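Local coordinates for fructosyl amine: oxygen oxidoreductase (Aspergillus fumigatus, PDB 3DJE), which oxidatively deglycates fructosyl amino acids with the help of a bound FAD cofactor, using molecular oxygen as the electron acceptor, at residues V122-T125 with Q129-K132; H159-L164 with D269-E274; A249-I254 with P322-R327; P255-F258 with F264-E267; F266-D269 with E274-I277. All blocks are in the same frame, centred on the assembly; numbering follows the deposited sequence.

Contact 1 (V122-T125 with Q129-K132)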
# COMPACT_ATOMS: atom_id res chain seq x y z
N VAL A 122 18.71 11.35 14.21
CA VAL A 122 18.94 11.47 15.64
C VAL A 122 18.66 10.10 16.25
O VAL A 122 17.61 9.53 16.01
CB VAL A 122 18.05 12.56 16.30
CG1 VAL A 122 18.40 12.71 17.77
CG2 VAL A 122 18.21 13.90 15.56
N GLU A 123 19.61 9.56 17.01
CA GLU A 123 19.41 8.28 17.68
C GLU A 123 18.69 8.49 19.01
O GLU A 123 19.11 9.32 19.82
CB GLU A 123 20.75 7.58 17.90
CG GLU A 123 20.65 6.20 18.49
CD GLU A 123 22.01 5.57 18.71
OE1 GLU A 123 22.75 5.39 17.71
OE2 GLU A 123 22.35 5.28 19.88
N LEU A 124 17.60 7.75 19.22
CA LEU A 124 16.82 7.85 20.46
C LEU A 124 16.88 6.54 21.22
O LEU A 124 16.58 5.48 20.66
CB LEU A 124 15.35 8.20 20.17
CG LEU A 124 14.97 9.59 19.64
CD1 LEU A 124 15.33 9.76 18.21
CD2 LEU A 124 13.46 9.80 19.80
N THR A 125 17.26 6.62 22.49
CA THR A 125 17.43 5.43 23.33
C THR A 125 16.76 5.55 24.70
O THR A 125 16.69 4.56 25.44
CB THR A 125 18.93 5.12 23.57
OG1 THR A 125 19.56 6.28 24.15
CG2 THR A 125 19.64 4.76 22.26
N GLN A 129 13.39 11.12 25.37
CA GLN A 129 13.71 11.57 24.02
C GLN A 129 12.51 11.38 23.10
O GLN A 129 12.25 12.20 22.21
CB GLN A 129 14.90 10.82 23.45
CG GLN A 129 16.24 11.16 24.08
CD GLN A 129 17.33 10.32 23.46
OE1 GLN A 129 17.37 9.11 23.65
NE2 GLN A 129 18.21 10.94 22.69
N PHE A 130 11.78 10.29 23.31
CA PHE A 130 10.59 9.99 22.52
C PHE A 130 9.48 10.97 22.85
O PHE A 130 8.80 11.47 21.96
CB PHE A 130 10.14 8.55 22.75
CG PHE A 130 11.07 7.52 22.17
CD1 PHE A 130 10.92 7.08 20.85
CD2 PHE A 130 12.12 7.00 22.93
CE1 PHE A 130 11.79 6.14 20.30
CE2 PHE A 130 12.99 6.05 22.39
CZ PHE A 130 12.83 5.62 21.05
N ARG A 131 9.32 11.26 24.15
CA ARG A 131 8.26 12.17 24.58
C ARG A 131 8.45 13.56 24.00
O ARG A 131 7.47 14.25 23.71
CB ARG A 131 8.19 12.27 26.10
CG ARG A 131 7.77 10.99 26.76
CD ARG A 131 7.34 11.24 28.20
NE ARG A 131 7.46 9.99 28.93
CZ ARG A 131 8.49 9.66 29.71
NH1 ARG A 131 9.49 10.51 29.91
NH2 ARG A 131 8.49 8.48 30.30
N LYS A 132 9.71 13.96 23.81
CA LYS A 132 10.03 15.30 23.32
C LYS A 132 9.80 15.47 21.82
O LYS A 132 10.02 16.56 21.27
CB LYS A 132 11.49 15.65 23.67
CG LYS A 132 11.70 16.08 25.13
CD LYS A 132 13.16 15.93 25.57
CE LYS A 132 13.36 16.24 27.06
NZ LYS A 132 13.73 17.66 27.32
O HOH W 1 20.40 8.36 22.54
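Gln129 reaches back from helix 127-131 to the end of strand 122-124, making a compact strand-turn-helix unit in which a side chain of the helix holds the backbone that leads into it. Its OE1 accepts from Thr125 N at 2.7 Å, an almost straight bond of 168°. Arg126 N in the turn donates to the same oxygen, so one carbonyl ties down two successive amides. The other arm of the amide does less: NE2 makes only a weak bond to Glu123 O, at 3.4 Å. What brings the amide here is a chi1 of -71°, with CG anti to the carbonyl carbon, followed by an extended chain that carries the group across the turn.

Beside this polar grip lies an apolar one. Leu124 sets CD2 over a face of the Phe130 ring, 4.0 Å from the centroid and 15° off the normal, while its CB touches Phe130 CZ at 3.7 Å. Farther out, Leu97 packs on both residues, the Phe143 ring meets that of Phe130, and strand 147-151 bonds to the backbone of Val122 and Leu124. At the polar margin a water donates to Glu123 O and sits 2.8 Å from Thr125 OG1.

Contact 2 (H159-L164 with D269-E274); sequences HARNAL and DEERGE
Arg161 and Glu271 come from opposite directions to join helix 160-173 to the loop before strand 274-289, and their salt bridge is the tight part of an otherwise watery contact. The guanidinium grips end-on: NH2 lies 2.6 Å from Glu271 OE2, and NH1 a longer 3.3 Å from OE1. OE1 is met on its syn lone pair; OE2 is met on its syn side too, but from well out of the carboxylate plane. Both oxygens stay close to the guanidinium plane, although the two flat groups are twisted 29° apart.

The arginine is firmly set before it reaches across. It leaves the helix with CG opposite the backbone N and bends at chi3 (76°), which brings its end round to Asn162 and Glu271. NE and NH2 both donate to Asn162 OD1 from the same face of that amide, and His159 CE1 rests over one guanidinium face. His159 is itself the N-cap of the helix, its ND1 accepting from Asn162 N at 3.1 Å. The loop has its own anchor in the Asx motif of Asp269, whose OD1 takes Glu274 N at 2.9 Å and Arg272 N at 3.0 Å from opposite faces of the carboxylate.

Away from the bridge, water replaces direct touch. One molecule lies between His159 NE2, Asp269 OD2 and, weakly, Glu271 OE1; a second joins Asn162 ND2 to Glu271 OE2.

Arg272 also stands near Glu271 OE1, by charge alone. With two arginines sharing one carboxylate in a salt-bridge network, Glu271 would be expected to stay ionised despite its acidic neighbours.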
# COMPACT_ATOMS: atom_id res chain seq x y z
N HIS A 159 -1.63 12.55 2.22
CA HIS A 159 -3.06 12.28 2.26
C HIS A 159 -3.44 11.37 1.11
O HIS A 159 -3.69 11.84 -0.01
CB HIS A 159 -3.90 13.55 2.27
CG HIS A 159 -5.30 13.30 2.72
ND1 HIS A 159 -6.14 12.41 2.08
CD2 HIS A 159 -5.99 13.74 3.80
CE1 HIS A 159 -7.29 12.35 2.72
NE2 HIS A 159 -7.23 13.15 3.78
N ALA A 160 -3.44 10.07 1.39
CA ALA A 160 -3.52 9.07 0.32
C ALA A 160 -4.79 9.16 -0.51
O ALA A 160 -4.74 9.22 -1.76
CB ALA A 160 -3.32 7.64 0.88
N ARG A 161 -5.93 9.18 0.18
CA ARG A 161 -7.21 9.26 -0.51
C ARG A 161 -7.30 10.51 -1.39
O ARG A 161 -7.68 10.42 -2.58
CB ARG A 161 -8.36 9.22 0.49
CG ARG A 161 -9.72 9.31 -0.18
CD ARG A 161 -10.77 9.78 0.82
NE ARG A 161 -10.62 11.22 1.03
CZ ARG A 161 -11.12 11.92 2.05
NH1 ARG A 161 -11.83 11.34 3.02
NH2 ARG A 161 -10.90 13.21 2.10
N ASN A 162 -6.95 11.67 -0.85
CA ASN A 162 -7.03 12.90 -1.64
C ASN A 162 -6.07 12.89 -2.85
O ASN A 162 -6.42 13.41 -3.92
CB ASN A 162 -6.83 14.13 -0.75
CG ASN A 162 -8.01 14.37 0.18
OD1 ASN A 162 -9.10 13.81 0.01
ND2 ASN A 162 -7.80 15.23 1.18
N ALA A 163 -4.89 12.29 -2.68
CA ALA A 163 -3.93 12.19 -3.80
C ALA A 163 -4.45 11.24 -4.89
O ALA A 163 -4.33 11.52 -6.11
CB ALA A 163 -2.57 11.70 -3.29
N LEU A 164 -5.02 10.12 -4.46
CA LEU A 164 -5.60 9.13 -5.38
C LEU A 164 -6.72 9.76 -6.21
O LEU A 164 -6.76 9.62 -7.44
CB LEU A 164 -6.12 7.92 -4.58
CG LEU A 164 -6.78 6.78 -5.36
CD1 LEU A 164 -5.81 6.15 -6.33
CD2 LEU A 164 -7.28 5.74 -4.33
N ASP A 269 -6.18 13.86 11.19
CA ASP A 269 -6.61 14.41 9.90
C ASP A 269 -7.38 15.71 10.12
O ASP A 269 -7.86 16.00 11.23
CB ASP A 269 -7.38 13.38 9.03
CG ASP A 269 -8.88 13.27 9.34
OD1 ASP A 269 -9.35 13.60 10.45
OD2 ASP A 269 -9.60 12.77 8.45
N GLU A 270 -7.47 16.53 9.08
CA GLU A 270 -8.15 17.82 9.22
C GLU A 270 -9.65 17.66 9.27
O GLU A 270 -10.31 18.32 10.08
CB GLU A 270 -7.75 18.77 8.08
CG GLU A 270 -6.34 19.32 8.19
CD GLU A 270 -6.12 20.20 9.43
OE1 GLU A 270 -7.09 20.84 9.91
OE2 GLU A 270 -4.98 20.25 9.91
N GLU A 271 -10.18 16.80 8.41
CA GLU A 271 -11.63 16.66 8.23
C GLU A 271 -12.32 16.37 9.55
O GLU A 271 -13.27 17.07 9.92
CB GLU A 271 -11.96 15.55 7.23
CG GLU A 271 -12.02 16.00 5.78
CD GLU A 271 -12.19 14.83 4.82
OE1 GLU A 271 -12.40 13.67 5.27
OE2 GLU A 271 -12.09 15.05 3.59
N ARG A 272 -11.84 15.35 10.26
CA ARG A 272 -12.54 14.83 11.43
C ARG A 272 -11.73 14.81 12.71
O ARG A 272 -12.23 14.37 13.76
CB ARG A 272 -13.08 13.42 11.16
CG ARG A 272 -14.12 13.32 10.05
CD ARG A 272 -14.57 11.87 9.89
NE ARG A 272 -15.62 11.73 8.88
CZ ARG A 272 -15.42 11.44 7.60
NH1 ARG A 272 -14.19 11.26 7.12
NH2 ARG A 272 -16.47 11.33 6.79
N GLY A 273 -10.49 15.30 12.64
CA GLY A 273 -9.57 15.27 13.77
C GLY A 273 -9.26 13.84 14.21
O GLY A 273 -9.01 13.58 15.39
N GLU A 274 -9.26 12.92 13.24
CA GLU A 274 -9.04 11.51 13.54
C GLU A 274 -7.59 11.10 13.40
O GLU A 274 -6.96 11.39 12.39
CB GLU A 274 -9.92 10.64 12.64
CG GLU A 274 -11.41 10.71 13.04
CD GLU A 274 -12.34 9.96 12.13
OE1 GLU A 274 -11.98 9.64 10.96
OE2 GLU A 274 -13.48 9.71 12.58
O HOH W 2 -9.33 13.13 5.71
O HOH W 3 -10.05 16.42 2.74

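Contact 3 (A249-I254 with P322-R327); sequences ALYKNI and PQLADR
Tyr251 and Gln323 approach from opposite directions and meet in one polar bond that links the end of the short helix 248-251 to the loop after helix 307-320. Gln323 NE2 donates to Tyr251 OH at 2.9 Å, and the bond is nearly linear at 176°. The hydroxyl lies in the amide plane, at the edge of the glutamine's flat end, with ring and amide planes 36° apart. NE2 has a second acceptor in Val138 O, so the amide is held between the tyrosine and the loop at Val138. Its place depends on a folded chain: with chi1 at 74°, CG sits between the backbone N and the carbonyl carbon, and a bend at chi2 then turns the amide toward the phenol.

The apolar contacts belong to Leu324, which comes at the phenol end of Tyr251 with both methyls. CD1 lies 4.0 Å from Tyr251 CE1, and CD2 is 3.9 Å from Tyr251 OH. The same CD2 rests over the centre of the Arg327 guanidinium, 3.5 Å above its plane, while Arg327 forms a salt bridge with Glu247.

Turns shape both backbones, type II from Tyr251 to Ile254 and type I from Leu324 to Arg327. Tyr251 and Leu324 also both pack on Ile275. The arrangement is thus a layer of connecting segments laid against the large mixed sheet that, as in the MSOX/MTOX family, accompanies the Rossmann-type FAD-binding fold.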
# COMPACT_ATOMS: atom_id res chain seq x y z
N ALA A 249 -5.61 20.79 18.43
CA ALA A 249 -4.47 21.69 18.18
C ALA A 249 -3.14 21.14 18.72
O ALA A 249 -2.10 21.25 18.07
CB ALA A 249 -4.74 23.07 18.76
N LEU A 250 -3.20 20.53 19.90
CA LEU A 250 -2.03 19.98 20.56
C LEU A 250 -1.31 18.90 19.73
O LEU A 250 -0.08 18.79 19.76
CB LEU A 250 -2.46 19.40 21.92
CG LEU A 250 -1.37 19.12 22.94
CD1 LEU A 250 -0.70 20.41 23.41
CD2 LEU A 250 -1.95 18.35 24.13
N TYR A 251 -2.09 18.14 18.97
CA TYR A 251 -1.57 16.98 18.26
C TYR A 251 -1.13 17.32 16.84
O TYR A 251 -0.59 16.47 16.12
CB TYR A 251 -2.62 15.87 18.22
CG TYR A 251 -2.93 15.23 19.56
CD1 TYR A 251 -2.40 13.99 19.90
CD2 TYR A 251 -3.78 15.85 20.48
CE1 TYR A 251 -2.69 13.38 21.12
CE2 TYR A 251 -4.07 15.25 21.71
CZ TYR A 251 -3.52 14.02 22.02
OH TYR A 251 -3.80 13.41 23.22
N LYS A 252 -1.37 18.57 16.42
CA LYS A 252 -1.07 19.00 15.05
C LYS A 252 0.43 18.99 14.73
O LYS A 252 1.25 19.38 15.56
CB LYS A 252 -1.66 20.38 14.75
CG LYS A 252 -1.60 20.81 13.27
CD LYS A 252 -2.24 22.18 13.03
CE LYS A 252 -2.08 22.64 11.58
NZ LYS A 252 -2.94 21.88 10.65
N ASN A 253 0.77 18.52 13.53
CA ASN A 253 2.14 18.59 12.99
C ASN A 253 3.17 17.64 13.62
O ASN A 253 4.35 17.72 13.29
CB ASN A 253 2.69 20.04 13.01
CG ASN A 253 1.78 21.02 12.27
OD1 ASN A 253 1.43 20.80 11.11
ND2 ASN A 253 1.43 22.11 12.94
N ILE A 254 2.72 16.74 14.49
CA ILE A 254 3.64 15.77 15.10
C ILE A 254 4.22 14.87 14.01
O ILE A 254 3.58 14.63 12.98
CB ILE A 254 2.98 14.91 16.23
CG1 ILE A 254 1.79 14.11 15.70
CG2 ILE A 254 2.62 15.79 17.45
CD1 ILE A 254 1.29 13.02 16.66
N PRO A 322 -0.97 6.98 26.25
CA PRO A 322 -1.85 6.20 27.13
C PRO A 322 -3.17 6.92 27.47
O PRO A 322 -4.17 6.25 27.78
CB PRO A 322 -0.99 5.98 28.39
CG PRO A 322 0.06 7.03 28.34
CD PRO A 322 0.32 7.29 26.88
N GLN A 323 -3.18 8.25 27.37
CA GLN A 323 -4.40 9.04 27.58
C GLN A 323 -5.51 8.71 26.54
O GLN A 323 -6.70 8.98 26.77
CB GLN A 323 -4.08 10.54 27.62
CG GLN A 323 -3.75 11.20 26.25
CD GLN A 323 -2.31 11.00 25.78
OE1 GLN A 323 -1.53 10.27 26.40
NE2 GLN A 323 -1.96 11.64 24.67
N LEU A 324 -5.10 8.11 25.42
CA LEU A 324 -6.03 7.76 24.35
C LEU A 324 -6.35 6.28 24.29
O LEU A 324 -7.19 5.86 23.49
CB LEU A 324 -5.47 8.22 22.99
CG LEU A 324 -5.22 9.72 22.79
CD1 LEU A 324 -4.80 10.02 21.34
CD2 LEU A 324 -6.49 10.52 23.15
N ALA A 325 -5.71 5.48 25.15
CA ALA A 325 -5.70 4.02 24.98
C ALA A 325 -7.06 3.34 25.16
O ALA A 325 -7.27 2.23 24.67
CB ALA A 325 -4.65 3.38 25.88
N ASP A 326 -7.98 4.03 25.84
CA ASP A 326 -9.30 3.48 26.12
C ASP A 326 -10.41 4.16 25.32
O ASP A 326 -11.58 3.82 25.48
CB ASP A 326 -9.60 3.55 27.62
CG ASP A 326 -8.71 2.63 28.45
OD1 ASP A 326 -8.41 1.50 27.99
OD2 ASP A 326 -8.31 3.03 29.56
N ARG A 327 -10.04 5.10 24.46
CA ARG A 327 -11.00 5.79 23.60
C ARG A 327 -11.67 4.83 22.62
O ARG A 327 -11.01 3.96 22.04
CB ARG A 327 -10.32 6.92 22.82
CG ARG A 327 -9.69 8.01 23.67
CD ARG A 327 -10.70 8.97 24.25
NE ARG A 327 -10.01 10.09 24.89
CZ ARG A 327 -9.75 11.26 24.31
NH1 ARG A 327 -10.13 11.50 23.07
NH2 ARG A 327 -9.11 12.20 24.99

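Contact 4 (P255-F258 with F264-E267); sequences PVIF and FFFE. With FSA (1-S-(carboxymethyl)-1-thio-beta-D-fructopyranose), chain D.
Phe258 and Phe264 lie side by side as an offset stack, their planes only 9° apart and their centroids separated by 4.3 Å. The overlap runs from rim to rim: Phe258 CE1 is 3.4 Å from Phe264 CD2, and Phe264 CB sits over the face of the Phe258 ring. Different first torsions lay the two rings over each other. Phe258 has CG anti to the backbone N (chi1 -158°), whereas Phe264 places CG between the backbone N and the carbonyl carbon (chi1 58°).

Both rings turn an edge to the bound thio-fructopyranose. Phe264 CZ comes within 3.3 Å of its O2, which lies in the ring plane, and Phe258 CZ within 3.5 Å of its O3. The pair therefore lines the sugar site as a wall of ring edges, while Glu280, Lys368, Gly364 and Arg411 supply hydrogen bonds to the ligand.

Strands 256-259 and 263-265 form a beta hairpin, and the stack belongs to its non-hydrogen-bonded pair. The next pair along, Ile257 with Phe265, is the hydrogen-bonded one, with Ile257 N to Phe265 O at 3.2 Å and Phe265 N to Ile257 O at 3.1 Å. Its side chains project from the other face of the sheet, where Ile257 CB lies over the Phe265 ring, 4.0 Å from the centroid.

Val256 and Phe266 run alongside each other at the open end of the hairpin, CG2 touching CD1 at 3.7 Å. Phe266 CE2 also lies in plane at the edge of the Phe264 ring, and Val54, an FAD-binding residue, packs against Val256, Phe258 and Phe266.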
# COMPACT_ATOMS: atom_id res chain seq x y z
N PRO A 255 5.45 14.37 14.22
CA PRO A 255 6.00 13.45 13.23
C PRO A 255 5.27 12.12 13.23
O PRO A 255 4.57 11.80 14.19
CB PRO A 255 7.45 13.27 13.69
CG PRO A 255 7.43 13.54 15.16
CD PRO A 255 6.38 14.62 15.34
N VAL A 256 5.43 11.35 12.16
CA VAL A 256 4.93 9.97 12.15
C VAL A 256 5.74 9.19 13.17
O VAL A 256 6.97 9.26 13.18
CB VAL A 256 5.11 9.34 10.76
CG1 VAL A 256 4.62 7.90 10.77
CG2 VAL A 256 4.37 10.17 9.71
N ILE A 257 5.04 8.47 14.04
CA ILE A 257 5.68 7.65 15.09
C ILE A 257 5.52 6.18 14.69
O ILE A 257 4.40 5.70 14.57
CB ILE A 257 5.02 7.91 16.46
CG1 ILE A 257 5.13 9.39 16.84
CG2 ILE A 257 5.61 6.97 17.54
CD1 ILE A 257 6.55 9.91 17.00
N PHE A 258 6.63 5.48 14.48
CA PHE A 258 6.59 4.15 13.87
C PHE A 258 7.55 3.22 14.61
O PHE A 258 8.73 3.52 14.75
CB PHE A 258 6.99 4.29 12.40
CG PHE A 258 6.52 3.18 11.48
CD1 PHE A 258 5.76 3.49 10.35
CD2 PHE A 258 6.89 1.85 11.68
CE1 PHE A 258 5.35 2.49 9.44
CE2 PHE A 258 6.47 0.84 10.79
CZ PHE A 258 5.70 1.16 9.66
N PHE A 264 2.15 2.06 14.40
CA PHE A 264 2.41 3.43 14.05
C PHE A 264 1.15 4.27 14.02
O PHE A 264 0.03 3.75 13.98
CB PHE A 264 3.15 3.53 12.70
CG PHE A 264 2.42 2.89 11.54
CD1 PHE A 264 1.55 3.65 10.74
CD2 PHE A 264 2.65 1.56 11.22
CE1 PHE A 264 0.90 3.06 9.64
CE2 PHE A 264 2.00 0.95 10.13
CZ PHE A 264 1.12 1.71 9.34
N PHE A 265 1.36 5.58 14.06
CA PHE A 265 0.26 6.53 13.96
C PHE A 265 0.74 7.88 13.43
O PHE A 265 1.95 8.13 13.33
CB PHE A 265 -0.47 6.67 15.31
CG PHE A 265 0.41 7.10 16.45
CD1 PHE A 265 0.72 8.44 16.62
CD2 PHE A 265 0.91 6.16 17.36
CE1 PHE A 265 1.53 8.86 17.68
CE2 PHE A 265 1.74 6.57 18.42
CZ PHE A 265 2.04 7.92 18.58
N PHE A 266 -0.23 8.74 13.13
CA PHE A 266 -0.01 10.01 12.45
C PHE A 266 -0.70 11.15 13.20
O PHE A 266 -1.61 10.91 13.99
CB PHE A 266 -0.65 9.96 11.07
CG PHE A 266 -0.14 8.86 10.17
CD1 PHE A 266 0.82 9.14 9.20
CD2 PHE A 266 -0.62 7.56 10.29
CE1 PHE A 266 1.30 8.11 8.36
CE2 PHE A 266 -0.15 6.54 9.46
CZ PHE A 266 0.81 6.82 8.48
N GLU A 267 -0.31 12.38 12.90
CA GLU A 267 -1.09 13.54 13.33
C GLU A 267 -2.55 13.41 12.87
O GLU A 267 -2.84 12.78 11.83
CB GLU A 267 -0.47 14.85 12.84
CG GLU A 267 -0.61 15.08 11.34
CD GLU A 267 -0.08 16.42 10.93
OE1 GLU A 267 -0.59 17.44 11.45
OE2 GLU A 267 0.84 16.48 10.09
OAB FSA D . 6.22 1.69 3.27
CAL FSA D . 6.18 2.25 4.39
OAA FSA D . 7.01 3.13 4.72
CAH FSA D . 5.13 1.87 5.41
SAK FSA D . 4.15 0.50 4.89
C1 FSA D . 3.20 0.40 6.38
C2 FSA D . 2.58 -1.00 6.55
O2 FSA D . 1.47 -0.93 7.47
C3 FSA D . 3.60 -2.01 7.07
O3 FSA D . 4.01 -1.66 8.40
C4 FSA D . 3.08 -3.45 7.00
O4 FSA D . 4.15 -4.36 7.32
C5 FSA D . 2.54 -3.80 5.61
O5 FSA D . 3.60 -3.89 4.66
C6 FSA D . 1.53 -2.74 5.18
O6 FSA D . 2.14 -1.44 5.24

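Contact 5 (F266-D269 with E274-I277)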
# COMPACT_ATOMS: atom_id res chain seq x y z
N PHE A 266 -0.23 8.74 13.13
CA PHE A 266 -0.01 10.01 12.45
C PHE A 266 -0.70 11.15 13.20
O PHE A 266 -1.61 10.91 13.99
CB PHE A 266 -0.65 9.96 11.07
CG PHE A 266 -0.14 8.86 10.17
CD1 PHE A 266 0.82 9.14 9.20
CD2 PHE A 266 -0.62 7.56 10.29
CE1 PHE A 266 1.30 8.11 8.36
CE2 PHE A 266 -0.15 6.54 9.46
CZ PHE A 266 0.81 6.82 8.48
N GLU A 267 -0.31 12.38 12.90
CA GLU A 267 -1.09 13.54 13.33
C GLU A 267 -2.55 13.41 12.87
O GLU A 267 -2.84 12.78 11.83
CB GLU A 267 -0.47 14.85 12.84
CG GLU A 267 -0.61 15.08 11.34
CD GLU A 267 -0.08 16.42 10.93
OE1 GLU A 267 -0.59 17.44 11.45
OE2 GLU A 267 0.84 16.48 10.09
N PRO A 268 -3.49 14.00 13.63
CA PRO A 268 -4.91 13.88 13.26
C PRO A 268 -5.25 14.48 11.90
O PRO A 268 -4.66 15.49 11.50
CB PRO A 268 -5.63 14.66 14.37
CG PRO A 268 -4.59 15.50 15.01
CD PRO A 268 -3.30 14.73 14.89
N ASP A 269 -6.18 13.86 11.19
CA ASP A 269 -6.61 14.41 9.90
C ASP A 269 -7.38 15.71 10.12
O ASP A 269 -7.86 16.00 11.23
CB ASP A 269 -7.38 13.38 9.03
CG ASP A 269 -8.88 13.27 9.34
OD1 ASP A 269 -9.35 13.60 10.45
OD2 ASP A 269 -9.60 12.77 8.45
N GLU A 274 -9.26 12.92 13.24
CA GLU A 274 -9.04 11.51 13.54
C GLU A 274 -7.59 11.10 13.40
O GLU A 274 -6.96 11.39 12.39
CB GLU A 274 -9.92 10.64 12.64
CG GLU A 274 -11.41 10.71 13.04
CD GLU A 274 -12.34 9.96 12.13
OE1 GLU A 274 -11.98 9.64 10.96
OE2 GLU A 274 -13.48 9.71 12.58
N ILE A 275 -7.07 10.44 14.43
CA ILE A 275 -5.73 9.84 14.38
C ILE A 275 -5.87 8.42 13.85
O ILE A 275 -6.62 7.62 14.41
CB ILE A 275 -5.04 9.80 15.77
CG1 ILE A 275 -4.76 11.22 16.27
CG2 ILE A 275 -3.71 8.99 15.71
CD1 ILE A 275 -4.33 11.31 17.77
N LYS A 276 -5.16 8.12 12.77
CA LYS A 276 -5.09 6.77 12.25
C LYS A 276 -3.95 6.00 12.92
O LYS A 276 -2.81 6.48 12.97
CB LYS A 276 -4.90 6.79 10.73
CG LYS A 276 -4.96 5.38 10.12
CD LYS A 276 -4.45 5.38 8.71
CE LYS A 276 -3.34 4.38 8.55
NZ LYS A 276 -2.56 4.74 7.36
N ILE A 277 -4.27 4.80 13.39
CA ILE A 277 -3.32 3.93 14.10
C ILE A 277 -3.34 2.53 13.48
O ILE A 277 -4.41 1.97 13.24
CB ILE A 277 -3.68 3.79 15.61
CG1 ILE A 277 -3.81 5.16 16.27
CG2 ILE A 277 -2.65 2.94 16.35
CD1 ILE A 277 -5.10 5.35 17.00
O HOH W 4 -4.28 10.41 11.31
O HOH W 5 -11.45 10.97 8.55
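Phe266 carries its CG anti to the carbonyl carbon (chi1 -59°) and Lys276 its CG anti to the backbone N (chi1 -174°), which sends the two side chains out side by side in the same direction. Phe266 CD2 then meets Lys276 O at 3.6 Å, with that oxygen in the ring plane. Farther out, a bend at chi3 brings Lys276 NZ to 3.7 Å from Phe266 CE2. The amine is bonded to Asn52 O and bridged to Asp50, and the lysine side chain comes to about 5 Å from the FAD and about 7 Å from the bound sugar ligand (nearest atoms).

Between the backbones, Phe266 N gives Lys276 O a weak hydrogen bond at 3.4 Å. A water fills the place of a regular pairing: it donates to Glu267 O and Glu274 O and accepts from Lys276 N at 2.9 Å. Pro268 CB packs on Ile275 CG1, and Ile275 CG2 presses on Phe266 O at 3.3 Å, a buried carbonyl with no polar partner in the model.

A second water donates to both Asp269 OD2 and Glu274 OE1, and together with Glu274's partners His240 and Arg433 it would be expected to ease the repulsion between the two acids.

Contact 1 closes first along the chain and touches none of the others, though contact 4 lies about 14 Å away between centres and, like contact 5, shares its large mixed sheet. Contacts 4 and 5 share Phe266 and Glu267, on neighbouring strands 263-265 and 274-289 and the loop between. Both are nested inside the loop that contact 3 closes, while contacts 2 and 3 cross along the chain and touch through the salt bridge of Lys252 with Glu270. A probable hydrogen bond from Asn253 N to Glu267 ties contact 3 to contacts 4 and 5. The connected group thus runs from peripheral loops to the sugar pocket; contact 2, sharing Asp269 and Glu274 with contact 5, adds helix 160-173, whose Arg161 side chain is about 11 Å from the FAD.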